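Local atomic coordinates of tetraacyldisaccharide 4'-kinase (Aquifex aeolicus, PDB entry 4EHX), a protein that phosphorylates the 4'-position of a tetraacyldisaccharide 1-phosphate with ATP, forming lipid IVA in lipid A biosynthesis. Residues N151-K156 / K175-A180; D139-R144 / L170-K175; D181-T186 / K199-M204; P37-G42 / P132-L137. All coordinates share one frame; numbering follows the deposited sequence.

Interaction 1 of 4, residues N151-K156 / K175-A180; sequences NILLLK and KEIRRA
Leu153 lays its CD2 methyl across Ile177, 3.8 Å from CG1, the two side chains crossing at about a right angle. Strand 150-156 belongs to the parallel sheet of this P-loop kinase, lying between strands 38-43 and 182-186, and the 3-10 segment 175-179 packs against it just before the chain enters strand 182-186. Alternation along the strand turns Asn151, Leu153 and Leu155 to this side. Ile177 serves two of them: an extended second torsion (chi2 167°) carries its CD1 to 3.7 Å from CD1 of Leu155, again with side chains nearly perpendicular. Nearer Asn151, the CB atoms of Leu153 and Ala180 meet at 3.7 Å.

The polar end of the contact is Asn151. Its ND2 donates to the backbone O of Arg179 at 3.0 Å, a fairly straight bond (159° at the hydrogen) in which the donor stands 67° above the carbonyl plane while the acceptor lies near the amide plane. Arg148 donates to OD1, so both ends of the amide are engaged. Water 1 accepts from Asn151 ND2 at 2.9 Å and, in the guanidinium plane, from Arg179 NE at 2.8 Å. An alanine here would probably leave the Arg179 carbonyl and Arg148 each without this partner and set the linking water free to shift. The Arg179 guanidinium is anchored too: NH2 bonds to Phe141 O, and NH1 forms a salt bridge with Glu172 and another with Glu176, whose OE2 it meets at 2.8 Å.

Interaction 2 of 4, residues D139-R144 / L170-K175; sequences DGFQHR and LREPLK
Gln142 and Glu172 mark the nearest approach of the two backbones, 8.4 Å between their CA atoms, so the loops are joined by side chains, the segment 139-144 making a type I turn from Gly140 to His143. Asp139 and Arg171 meet tip to tip in a bidentate salt bridge, one guanidinium nitrogen to each carboxylate oxygen: NH2 of Arg171 donates to OD1 of Asp139 at 2.9 Å, and NH1 of Arg171 to OD2 of Asp139 at 3.3 Å. Both oxygens use their syn lone pairs, and the two planes are only 18° apart, which fixes the rotation of both groups.

Asp139 directly follows strand 134-138, whose hydrophobic run leads into acidic residues, consistent with a Walker B strand of the P-loop fold. Arg171 comes from the segment 170-175, near the nucleotide loop, its side chain about 4 Å from that of Val46, a predicted ATP-binding residue.

Gln142 links the two halves of the contact. Its chain bends at the second torsion (chi2 76°), and OE1 of Gln142 rests over the centre of the Arg171 guanidinium, 3.4 Å from CZ, without a hydrogen bond to it. The NE2 end of the same amide donates to OE1 of Glu172 at 2.8 Å, with the amide and carboxylate planes 85° apart, and also to the backbone O of Asn43. That Glu172 OE1 lies at the edge of the Phe141 ring as well, 3.3 Å from CD2. OE2 of Glu172 accepts from Asn21 ND2. By contrast, Arg171 NE is buried here and has no polar partner in the model.

Interaction 3 of 4, residues D181-T186 / K199-M204; sequences DALVLT and KPTFKM
A parallel pair of beta strands, 182-186 and 201-204, joins these segments in the register Leu183-Thr201, Val184-Phe202 and Leu185-Lys203, their axes 22° apart. Four backbone bonds of 2.9 Å zip it together: Leu183 N to Pro200 O, Phe202 N to Leu183 O, Leu185 N to Phe202 O and Met204 N to Leu185 O.

Strand 182-186 pairs on its other side with strand 150-156 of the P-loop core. The contact therefore lies where parallel pairing gives way to the antiparallel pairing of strand 201-212 with strand 291-300.

On the face bearing Leu183 and Leu185, Thr201 divides its two branches. CG2, anti to the backbone N, packs 3.7 Å from Leu185 CG, whereas OG1 (chi1 -60°) donates to the backbone O of Lys199 at 2.7 Å. An alanine here would probably leave that carbonyl without its hydroxyl mate and open a gap beside Leu185. The opposite face carries Val184 and Phe202. Here CG1 of Val184 touches CB of Met204 at 3.6 Å, and the Phe202 ring presents its edge to Ala182, with CE1 4.2 Å from CB.

Interaction 4 of 4, residues P37-G42 / P132-L137; sequences PVISVG and PEVFIL
Val38 holds CG1 anti to the backbone N (chi1 176°) and Leu137 holds CG anti to the carbonyl carbon (chi1 -45°), which turns the two branched groups together: CG1 of Val38 lies 3.8 Å from CG of Leu137. They sit on neighbouring parallel strands at the centre of the P-loop fold. Strand 38-43 leads toward the predicted ATP-binding residues 45-52, the last two of which begin helix 51-61.

The ladder is regular. Phe135 N donates to Pro37 O at 2.9 Å, Ile39 N to Phe135 O, Leu137 N to Ile39 O, and Val41 N to Leu137 O. The second of these is almost straight, 178° at the hydrogen.

Leu137 also spreads over Ser40, with CD1 3.8 Å from CB, so a single leucine bridges two residues of its neighbour strand. Strand 67-71, the next strand beyond 134-138, brings Cys68 and Leu70 against Phe135, and helix 119-130 touches Phe135. On the other face, CD1 of Ile39 meets CG2 of Val134 at 4.1 Å, and the CG2 atoms of Val41 and Ile136 lie 4.1 Å apart, those side chains running side by side in the same direction. Helix 51-61 covers Ile39 and Val41 there. At the C-terminal end of the pair the oxygens of Val41 and Leu137, both acceptors, come within 3.2 Å, and Val41 O accepts the backbone N of Gly140.

Interactions 3 and 4 are parallel strand pairs held by backbone hydrogen bonds, their centres about 17 Å apart and bridged by strand 150-156 of interaction 1, which hydrogen-bonds to strand 38-43 on one side and strand 182-186 on the other. Interactions 1 and 4 are buried, whereas 2 and 3 are partly buried. Interaction 1 sets strand against loop, mixing leucine-isoleucine packing with a hydrogen bond from a side-chain amide to a backbone carbonyl; interaction 2, where two loops meet beside the nucleotide loop, relies on charge and amide chemistry. These last two adjoin through charged and polar side chains, with centres about 8 Å apart, while interaction 2 meets interaction 4 through a backbone hydrogen bond.

Interaction 1 of 4, residues N151-K156 / K175-A180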
loop_
_atom_site.group_PDB
_atom_site.type_symbol
_atom_site.label_atom_id
_atom_site.label_comp_id
_atom_site.label_asym_id
_atom_site.label_seq_id
_atom_site.Cartn_x
_atom_site.Cartn_y
_atom_site.Cartn_z
ATOM N N ASN A 151 5.970 8.379 12.284
ATOM C CA ASN A 151 6.293 7.027 11.851
ATOM C C ASN A 151 5.111 6.124 12.142
ATOM O O ASN A 151 4.912 5.714 13.284
ATOM C CB ASN A 151 7.541 6.527 12.601
ATOM C CG ASN A 151 8.254 5.434 11.853
ATOM O OD1 ASN A 151 8.048 5.261 10.657
ATOM N ND2 ASN A 151 9.103 4.687 12.549
ATOM N N ILE A 152 4.316 5.835 11.120
ATOM C CA ILE A 152 3.088 5.072 11.306
ATOM C C ILE A 152 3.307 3.619 10.920
ATOM O O ILE A 152 3.725 3.318 9.800
ATOM C CB ILE A 152 1.940 5.640 10.476
ATOM C CG1 ILE A 152 1.713 7.116 10.833
ATOM C CG2 ILE A 152 0.658 4.812 10.730
ATOM C CD1 ILE A 152 0.594 7.810 9.977
ATOM N N LEU A 153 3.040 2.719 11.857
ATOM C CA LEU A 153 3.239 1.299 11.615
ATOM C C LEU A 153 1.910 0.585 11.630
ATOM O O LEU A 153 1.147 0.690 12.597
ATOM C CB LEU A 153 4.124 0.690 12.706
ATOM C CG LEU A 153 4.356 -0.823 12.569
ATOM C CD1 LEU A 153 5.201 -1.133 11.342
ATOM C CD2 LEU A 153 5.011 -1.413 13.856
ATOM N N LEU A 154 1.641 -0.161 10.568
ATOM C CA LEU A 154 0.427 -0.979 10.499
ATOM C C LEU A 154 0.756 -2.366 10.991
ATOM O O LEU A 154 1.792 -2.933 10.616
ATOM C CB LEU A 154 -0.089 -1.068 9.060
ATOM C CG LEU A 154 -0.995 0.079 8.591
ATOM C CD1 LEU A 154 -0.329 1.437 8.763
ATOM C CD2 LEU A 154 -1.372 -0.149 7.121
ATOM N N LEU A 155 -0.132 -2.911 11.814
ATOM C CA LEU A 155 0.020 -4.246 12.378
ATOM C C LEU A 155 -1.273 -5.015 12.222
ATOM O O LEU A 155 -2.331 -4.515 12.600
ATOM C CB LEU A 155 0.295 -4.156 13.877
ATOM C CG LEU A 155 1.689 -4.061 14.490
ATOM C CD1 LEU A 155 1.500 -4.163 15.994
ATOM C CD2 LEU A 155 2.634 -5.158 13.986
ATOM N N LYS A 156 -1.203 -6.236 11.703
ATOM C CA LYS A 156 -2.372 -7.119 11.763
ATOM C C LYS A 156 -2.185 -8.217 12.801
ATOM O O LYS A 156 -1.057 -8.550 13.183
ATOM C CB LYS A 156 -2.691 -7.717 10.395
ATOM C CG LYS A 156 -1.594 -8.569 9.835
ATOM C CD LYS A 156 -1.882 -8.953 8.406
ATOM C CE LYS A 156 -0.681 -9.639 7.795
ATOM N NZ LYS A 156 -0.914 -9.952 6.361
ATOM N N LYS A 175 10.198 -6.663 18.144
ATOM C CA LYS A 175 10.707 -5.629 19.051
ATOM C C LYS A 175 10.791 -4.257 18.366
ATOM O O LYS A 175 10.755 -3.219 19.028
ATOM C CB LYS A 175 12.085 -6.007 19.631
ATOM C CG LYS A 175 13.240 -5.896 18.638
ATOM C CD LYS A 175 14.602 -6.268 19.274
ATOM C CE LYS A 175 15.732 -6.019 18.274
ATOM N NZ LYS A 175 17.097 -6.223 18.860
ATOM N N GLU A 176 10.916 -4.256 17.044
ATOM C CA GLU A 176 11.032 -3.005 16.290
ATOM C C GLU A 176 9.737 -2.199 16.229
ATOM O O GLU A 176 9.712 -1.081 15.726
ATOM C CB GLU A 176 11.577 -3.268 14.883
ATOM C CG GLU A 176 12.976 -3.868 14.898
ATOM C CD GLU A 176 13.993 -2.976 15.600
ATOM O OE1 GLU A 176 14.985 -3.517 16.123
ATOM O OE2 GLU A 176 13.811 -1.734 15.621
ATOM N N ILE A 177 8.659 -2.763 16.747
ATOM C CA ILE A 177 7.449 -1.979 16.970
ATOM C C ILE A 177 7.780 -0.700 17.753
ATOM O O ILE A 177 7.132 0.332 17.584
ATOM C CB ILE A 177 6.368 -2.821 17.687
ATOM C CG1 ILE A 177 5.765 -3.817 16.691
ATOM C CG2 ILE A 177 5.263 -1.926 18.279
ATOM C CD1 ILE A 177 4.907 -4.904 17.335
ATOM N N ARG A 178 8.816 -0.757 18.585
ATOM C CA ARG A 178 9.231 0.418 19.351
ATOM C C ARG A 178 9.546 1.669 18.512
ATOM O O ARG A 178 9.480 2.790 19.026
ATOM C CB ARG A 178 10.422 0.084 20.268
ATOM C CG ARG A 178 11.739 -0.186 19.543
ATOM C CD ARG A 178 12.778 -0.714 20.545
ATOM N NE ARG A 178 14.033 -1.091 19.899
ATOM C CZ ARG A 178 14.931 -1.921 20.433
ATOM N NH1 ARG A 178 14.706 -2.471 21.622
ATOM N NH2 ARG A 178 16.050 -2.210 19.777
ATOM N N ARG A 179 9.910 1.489 17.242
ATOM C CA ARG A 179 10.212 2.644 16.375
ATOM C C ARG A 179 8.977 3.448 15.964
ATOM O O ARG A 179 9.101 4.597 15.545
ATOM C CB ARG A 179 10.971 2.239 15.108
ATOM C CG ARG A 179 12.237 1.449 15.357
ATOM C CD ARG A 179 13.216 1.616 14.199
ATOM N NE ARG A 179 12.683 1.273 12.866
ATOM C CZ ARG A 179 12.761 0.066 12.296
ATOM N NH1 ARG A 179 13.317 -0.957 12.941
ATOM N NH2 ARG A 179 12.292 -0.123 11.068
ATOM N N ALA A 180 7.795 2.849 16.073
ATOM C CA ALA A 180 6.566 3.525 15.674
ATOM C C ALA A 180 6.222 4.722 16.554
ATOM O O ALA A 180 6.395 4.674 17.764
ATOM C CB ALA A 180 5.383 2.536 15.654
HETATM O O HOH W 1 11.248 3.172 11.331
#

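Interaction 2 of 4, residues D139-R144 / L170-K175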
loop_
_atom_site.group_PDB
_atom_site.type_symbol
_atom_site.label_atom_id
_atom_site.label_comp_id
_atom_site.label_asym_id
_atom_site.label_seq_id
_atom_site.Cartn_x
_atom_site.Cartn_y
_atom_site.Cartn_z
ATOM N N ASP A 139 5.290 2.453 2.393
ATOM C CA ASP A 139 6.212 1.394 2.711
ATOM C C ASP A 139 7.589 1.930 3.131
ATOM O O ASP A 139 8.621 1.571 2.561
ATOM C CB ASP A 139 6.325 0.414 1.540
ATOM C CG ASP A 139 6.827 -0.931 1.995
ATOM O OD1 ASP A 139 6.559 -1.251 3.170
ATOM O OD2 ASP A 139 7.499 -1.642 1.221
ATOM N N GLY A 140 7.599 2.775 4.154
ATOM C CA GLY A 140 8.823 3.443 4.535
ATOM C C GLY A 140 9.354 3.077 5.906
ATOM O O GLY A 140 10.348 3.659 6.338
ATOM N N PHE A 141 8.726 2.122 6.597
ATOM C CA PHE A 141 9.171 1.787 7.976
ATOM C C PHE A 141 10.643 1.338 8.081
ATOM O O PHE A 141 11.358 1.704 9.024
ATOM C CB PHE A 141 8.260 0.720 8.619
ATOM C CG PHE A 141 8.436 0.581 10.113
ATOM C CD1 PHE A 141 7.930 1.544 10.987
ATOM C CD2 PHE A 141 9.077 -0.524 10.649
ATOM C CE1 PHE A 141 8.087 1.405 12.380
ATOM C CE2 PHE A 141 9.224 -0.682 12.034
ATOM C CZ PHE A 141 8.734 0.288 12.896
ATOM N N GLN A 142 11.093 0.545 7.119
ATOM C CA GLN A 142 12.477 0.060 7.099
ATOM C C GLN A 142 13.492 1.065 6.521
ATOM O O GLN A 142 14.709 0.864 6.637
ATOM C CB GLN A 142 12.555 -1.242 6.290
ATOM C CG GLN A 142 11.944 -2.462 6.989
ATOM C CD GLN A 142 10.422 -2.459 6.973
ATOM O OE1 GLN A 142 9.796 -2.095 5.971
ATOM N NE2 GLN A 142 9.823 -2.868 8.078
ATOM N N HIS A 143 13.009 2.122 5.871
ATOM C CA HIS A 143 13.917 3.057 5.198
ATOM C C HIS A 143 14.469 4.105 6.169
ATOM O O HIS A 143 14.181 5.300 6.043
ATOM C CB HIS A 143 13.236 3.722 3.989
ATOM C CG HIS A 143 14.209 4.326 3.020
ATOM N ND1 HIS A 143 14.946 3.563 2.137
ATOM C CD2 HIS A 143 14.577 5.613 2.802
ATOM C CE1 HIS A 143 15.732 4.352 1.422
ATOM N NE2 HIS A 143 15.529 5.601 1.807
ATOM N N ARG A 144 15.277 3.654 7.128
ATOM C CA ARG A 144 15.631 4.484 8.278
ATOM C C ARG A 144 16.564 5.631 7.929
ATOM O O ARG A 144 16.680 6.595 8.693
ATOM C CB ARG A 144 16.229 3.626 9.395
ATOM C CG ARG A 144 15.243 2.593 9.934
ATOM C CD ARG A 144 15.775 1.877 11.175
ATOM N NE ARG A 144 15.905 2.765 12.336
ATOM C CZ ARG A 144 16.391 2.376 13.514
ATOM N NH1 ARG A 144 16.786 1.113 13.694
ATOM N NH2 ARG A 144 16.498 3.244 14.513
ATOM N N LEU A 170 7.771 -11.997 8.646
ATOM C CA LEU A 170 8.261 -10.747 9.221
ATOM C C LEU A 170 9.545 -10.262 8.538
ATOM O O LEU A 170 10.502 -11.028 8.350
ATOM C CB LEU A 170 8.468 -10.883 10.734
ATOM C CG LEU A 170 7.203 -11.108 11.567
ATOM C CD1 LEU A 170 7.558 -11.230 13.046
ATOM C CD2 LEU A 170 6.207 -9.977 11.333
ATOM N N ARG A 171 9.567 -8.987 8.165
ATOM C CA ARG A 171 10.773 -8.383 7.605
ATOM C C ARG A 171 11.736 -7.975 8.716
ATOM O O ARG A 171 12.936 -7.845 8.481
ATOM C CB ARG A 171 10.423 -7.165 6.729
ATOM C CG ARG A 171 9.830 -7.553 5.375
ATOM C CD ARG A 171 9.658 -6.348 4.451
ATOM N NE ARG A 171 8.542 -5.502 4.859
ATOM C CZ ARG A 171 8.106 -4.457 4.163
ATOM N NH1 ARG A 171 8.689 -4.126 3.016
ATOM N NH2 ARG A 171 7.085 -3.742 4.614
ATOM N N GLU A 172 11.186 -7.736 9.909
ATOM C CA GLU A 172 11.956 -7.352 11.099
ATOM C C GLU A 172 11.304 -7.960 12.323
ATOM O O GLU A 172 10.089 -8.184 12.329
ATOM C CB GLU A 172 11.917 -5.840 11.329
ATOM C CG GLU A 172 12.282 -4.982 10.184
ATOM C CD GLU A 172 12.397 -3.538 10.612
ATOM O OE1 GLU A 172 11.496 -2.737 10.277
ATOM O OE2 GLU A 172 13.387 -3.213 11.308
ATOM N N PRO A 173 12.096 -8.172 13.388
ATOM C CA PRO A 173 11.594 -8.712 14.655
ATOM C C PRO A 173 10.548 -7.790 15.241
ATOM O O PRO A 173 10.611 -6.578 15.033
ATOM C CB PRO A 173 12.830 -8.698 15.554
ATOM C CG PRO A 173 13.986 -8.755 14.618
ATOM C CD PRO A 173 13.565 -8.011 13.394
ATOM N N LEU A 174 9.600 -8.365 15.974
ATOM C CA LEU A 174 8.523 -7.592 16.589
ATOM C C LEU A 174 9.005 -6.509 17.565
ATOM O O LEU A 174 8.296 -5.538 17.802
ATOM C CB LEU A 174 7.529 -8.533 17.280
ATOM C CG LEU A 174 6.719 -9.493 16.401
ATOM C CD1 LEU A 174 5.922 -10.476 17.269
ATOM C CD2 LEU A 174 5.791 -8.733 15.451
ATOM N N LYS A 175 10.198 -6.663 18.144
ATOM C CA LYS A 175 10.707 -5.629 19.051
ATOM C C LYS A 175 10.791 -4.257 18.366
ATOM O O LYS A 175 10.755 -3.219 19.028
ATOM C CB LYS A 175 12.085 -6.007 19.631
ATOM C CG LYS A 175 13.240 -5.896 18.638
ATOM C CD LYS A 175 14.602 -6.268 19.274
ATOM C CE LYS A 175 15.732 -6.019 18.274
ATOM N NZ LYS A 175 17.097 -6.223 18.860
#

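Interaction 3 of 4, residues D181-T186 / K199-M204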
loop_
_atom_site.group_PDB
_atom_site.type_symbol
_atom_site.label_atom_id
_atom_site.label_comp_id
_atom_site.label_asym_id
_atom_site.label_seq_id
_atom_site.Cartn_x
_atom_site.Cartn_y
_atom_site.Cartn_z
ATOM N N ASP A 181 5.714 5.789 15.935
ATOM C CA ASP A 181 5.089 6.872 16.685
ATOM C C ASP A 181 3.621 6.583 16.905
ATOM O O ASP A 181 3.011 7.070 17.859
ATOM C CB ASP A 181 5.213 8.193 15.933
ATOM C CG ASP A 181 6.633 8.656 15.818
ATOM O OD1 ASP A 181 7.358 8.626 16.843
ATOM O OD2 ASP A 181 7.019 9.055 14.704
ATOM N N ALA A 182 3.037 5.827 15.981
ATOM C CA ALA A 182 1.617 5.508 16.039
ATOM C C ALA A 182 1.428 4.121 15.453
ATOM O O ALA A 182 2.124 3.741 14.501
ATOM C CB ALA A 182 0.792 6.534 15.250
ATOM N N LEU A 183 0.503 3.363 16.030
ATOM C CA LEU A 183 0.146 2.047 15.507
ATOM C C LEU A 183 -1.248 2.057 14.898
ATOM O O LEU A 183 -2.181 2.617 15.465
ATOM C CB LEU A 183 0.173 0.989 16.612
ATOM C CG LEU A 183 1.537 0.680 17.228
ATOM C CD1 LEU A 183 1.395 -0.384 18.298
ATOM C CD2 LEU A 183 2.500 0.227 16.159
ATOM N N VAL A 184 -1.380 1.404 13.753
ATOM C CA VAL A 184 -2.681 1.208 13.132
ATOM C C VAL A 184 -2.921 -0.286 13.105
ATOM O O VAL A 184 -2.154 -1.029 12.482
ATOM C CB VAL A 184 -2.726 1.769 11.686
ATOM C CG1 VAL A 184 -4.097 1.473 11.036
ATOM C CG2 VAL A 184 -2.476 3.285 11.694
ATOM N N LEU A 185 -3.960 -0.722 13.814
ATOM C CA LEU A 185 -4.260 -2.140 13.957
ATOM C C LEU A 185 -5.258 -2.525 12.881
ATOM O O LEU A 185 -6.433 -2.178 12.961
ATOM C CB LEU A 185 -4.828 -2.433 15.342
ATOM C CG LEU A 185 -4.029 -1.950 16.563
ATOM C CD1 LEU A 185 -4.646 -2.490 17.856
ATOM C CD2 LEU A 185 -2.551 -2.328 16.488
ATOM N N THR A 186 -4.778 -3.249 11.878
ATOM C CA THR A 186 -5.538 -3.478 10.648
ATOM C C THR A 186 -6.332 -4.793 10.596
ATOM O O THR A 186 -6.199 -5.674 11.461
ATOM C CB THR A 186 -4.582 -3.459 9.446
ATOM O OG1 THR A 186 -3.613 -4.502 9.622
ATOM C CG2 THR A 186 -3.848 -2.099 9.351
ATOM N N LYS A 199 1.566 3.560 23.002
ATOM C CA LYS A 199 1.596 4.484 21.863
ATOM C C LYS A 199 0.188 4.812 21.357
ATOM O O LYS A 199 -0.728 4.004 21.501
ATOM C CB LYS A 199 2.402 3.885 20.706
ATOM C CG LYS A 199 3.848 3.558 21.054
ATOM C CD LYS A 199 4.521 2.791 19.926
ATOM C CE LYS A 199 5.977 2.477 20.246
ATOM N NZ LYS A 199 6.813 3.714 20.357
ATOM N N PRO A 200 0.023 5.988 20.729
ATOM C CA PRO A 200 -1.247 6.297 20.062
ATOM C C PRO A 200 -1.595 5.160 19.110
ATOM O O PRO A 200 -0.782 4.779 18.269
ATOM C CB PRO A 200 -0.928 7.563 19.267
ATOM C CG PRO A 200 0.246 8.179 19.986
ATOM C CD PRO A 200 1.050 7.013 20.475
ATOM N N THR A 201 -2.803 4.629 19.240
ATOM C CA THR A 201 -3.173 3.405 18.548
ATOM C C THR A 201 -4.569 3.558 17.950
ATOM O O THR A 201 -5.471 4.067 18.609
ATOM C CB THR A 201 -3.116 2.204 19.517
ATOM O OG1 THR A 201 -1.777 2.074 20.016
ATOM C CG2 THR A 201 -3.525 0.912 18.816
ATOM N N PHE A 202 -4.728 3.114 16.707
ATOM C CA PHE A 202 -5.951 3.339 15.933
ATOM C C PHE A 202 -6.399 2.085 15.202
ATOM O O PHE A 202 -5.693 1.577 14.334
ATOM C CB PHE A 202 -5.704 4.421 14.882
ATOM C CG PHE A 202 -5.149 5.685 15.451
ATOM C CD1 PHE A 202 -3.780 5.843 15.599
ATOM C CD2 PHE A 202 -5.998 6.695 15.884
ATOM C CE1 PHE A 202 -3.263 7.007 16.143
ATOM C CE2 PHE A 202 -5.490 7.856 16.436
ATOM C CZ PHE A 202 -4.120 8.010 16.564
ATOM N N LYS A 203 -7.584 1.600 15.531
ATOM C CA LYS A 203 -8.115 0.431 14.851
ATOM C C LYS A 203 -8.610 0.812 13.472
ATOM O O LYS A 203 -9.281 1.836 13.300
ATOM C CB LYS A 203 -9.272 -0.159 15.653
ATOM C CG LYS A 203 -8.847 -0.888 16.922
ATOM C CD LYS A 203 -10.102 -1.429 17.599
ATOM C CE LYS A 203 -9.793 -2.357 18.749
ATOM N NZ LYS A 203 -11.087 -2.902 19.253
ATOM N N MET A 204 -8.302 -0.029 12.494
ATOM C CA MET A 204 -8.676 0.250 11.115
ATOM C C MET A 204 -9.573 -0.840 10.562
ATOM O O MET A 204 -9.239 -2.025 10.635
ATOM C CB MET A 204 -7.418 0.361 10.251
ATOM C CG MET A 204 -7.716 0.488 8.759
ATOM S SD MET A 204 -6.194 0.732 7.799
ATOM C CE MET A 204 -6.341 -0.601 6.604
#

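Interaction 4 of 4, residues P37-G42 / P132-L137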
loop_
_atom_site.group_PDB
_atom_site.type_symbol
_atom_site.label_atom_id
_atom_site.label_comp_id
_atom_site.label_asym_id
_atom_site.label_seq_id
_atom_site.Cartn_x
_atom_site.Cartn_y
_atom_site.Cartn_z
ATOM N N PRO A 37 7.694 18.300 6.148
ATOM C CA PRO A 37 7.261 17.132 6.925
ATOM C C PRO A 37 7.173 15.831 6.110
ATOM O O PRO A 37 6.825 15.831 4.915
ATOM C CB PRO A 37 5.878 17.544 7.444
ATOM C CG PRO A 37 5.912 19.049 7.455
ATOM C CD PRO A 37 6.725 19.410 6.237
ATOM N N VAL A 38 7.557 14.739 6.775
ATOM C CA VAL A 38 7.555 13.407 6.206
ATOM C C VAL A 38 6.783 12.480 7.139
ATOM O O VAL A 38 7.094 12.357 8.331
ATOM C CB VAL A 38 8.995 12.865 6.040
ATOM C CG1 VAL A 38 8.962 11.426 5.528
ATOM C CG2 VAL A 38 9.782 13.772 5.081
ATOM N N ILE A 39 5.758 11.845 6.590
ATOM C CA ILE A 39 5.001 10.849 7.316
ATOM C C ILE A 39 5.309 9.516 6.657
ATOM O O ILE A 39 5.212 9.397 5.449
ATOM C CB ILE A 39 3.502 11.107 7.189
ATOM C CG1 ILE A 39 3.152 12.510 7.711
ATOM C CG2 ILE A 39 2.702 10.014 7.935
ATOM C CD1 ILE A 39 1.734 12.986 7.300
ATOM N N SER A 40 5.681 8.509 7.439
ATOM C CA SER A 40 5.921 7.201 6.858
ATOM C C SER A 40 4.756 6.275 7.164
ATOM O O SER A 40 4.233 6.266 8.274
ATOM C CB SER A 40 7.227 6.590 7.389
ATOM O OG SER A 40 7.436 5.311 6.815
ATOM N N VAL A 41 4.349 5.507 6.159
ATOM C CA VAL A 41 3.405 4.420 6.344
ATOM C C VAL A 41 4.153 3.138 6.060
ATOM O O VAL A 41 4.833 3.005 5.033
ATOM C CB VAL A 41 2.164 4.554 5.410
ATOM C CG1 VAL A 41 1.220 3.339 5.609
ATOM C CG2 VAL A 41 1.445 5.868 5.706
ATOM N N GLY A 42 4.057 2.179 6.973
ATOM C CA GLY A 42 4.780 0.948 6.774
ATOM C C GLY A 42 4.219 -0.215 7.564
ATOM O O GLY A 42 3.237 -0.089 8.307
ATOM N N PRO A 132 6.034 20.145 -3.172
ATOM C CA PRO A 132 5.102 19.583 -2.190
ATOM C C PRO A 132 5.205 20.223 -0.802
ATOM O O PRO A 132 6.238 20.782 -0.438
ATOM C CB PRO A 132 5.510 18.106 -2.133
ATOM C CG PRO A 132 6.967 18.129 -2.426
ATOM C CD PRO A 132 7.187 19.249 -3.406
ATOM N N GLU A 133 4.123 20.146 -0.037
ATOM C CA GLU A 133 4.132 20.608 1.344
ATOM C C GLU A 133 4.360 19.477 2.343
ATOM O O GLU A 133 4.707 19.725 3.485
ATOM C CB GLU A 133 2.817 21.307 1.655
ATOM C CG GLU A 133 2.703 22.612 0.908
ATOM C CD GLU A 133 1.325 23.221 1.007
ATOM O OE1 GLU A 133 0.342 22.530 0.689
ATOM O OE2 GLU A 133 1.237 24.392 1.413
ATOM N N VAL A 134 4.129 18.238 1.918
ATOM C CA VAL A 134 4.308 17.088 2.810
ATOM C C VAL A 134 4.577 15.845 1.980
ATOM O O VAL A 134 4.052 15.712 0.867
ATOM C CB VAL A 134 3.063 16.877 3.726
ATOM C CG1 VAL A 134 1.772 16.702 2.879
ATOM C CG2 VAL A 134 3.276 15.690 4.679
ATOM N N PHE A 135 5.423 14.949 2.491
ATOM C CA PHE A 135 5.665 13.664 1.852
ATOM C C PHE A 135 5.060 12.522 2.644
ATOM O O PHE A 135 5.055 12.536 3.875
ATOM C CB PHE A 135 7.161 13.375 1.742
ATOM C CG PHE A 135 7.868 14.263 0.791
ATOM C CD1 PHE A 135 7.712 14.088 -0.577
ATOM C CD2 PHE A 135 8.715 15.262 1.259
ATOM C CE1 PHE A 135 8.387 14.910 -1.480
ATOM C CE2 PHE A 135 9.391 16.088 0.367
ATOM C CZ PHE A 135 9.226 15.905 -1.006
ATOM N N ILE A 136 4.549 11.527 1.927
ATOM C CA ILE A 136 4.149 10.285 2.569
ATOM C C ILE A 136 5.049 9.194 1.994
ATOM O O ILE A 136 5.154 9.048 0.772
ATOM C CB ILE A 136 2.675 9.929 2.262
ATOM C CG1 ILE A 136 1.709 10.960 2.877
ATOM C CG2 ILE A 136 2.347 8.520 2.747
ATOM C CD1 ILE A 136 0.286 10.855 2.290
ATOM N N LEU A 137 5.704 8.431 2.862
ATOM C CA LEU A 137 6.467 7.300 2.362
ATOM C C LEU A 137 5.487 6.144 2.325
ATOM O O LEU A 137 4.896 5.773 3.351
ATOM C CB LEU A 137 7.630 6.931 3.301
ATOM C CG LEU A 137 8.502 8.067 3.849
ATOM C CD1 LEU A 137 9.720 7.482 4.610
ATOM C CD2 LEU A 137 8.986 8.976 2.716
#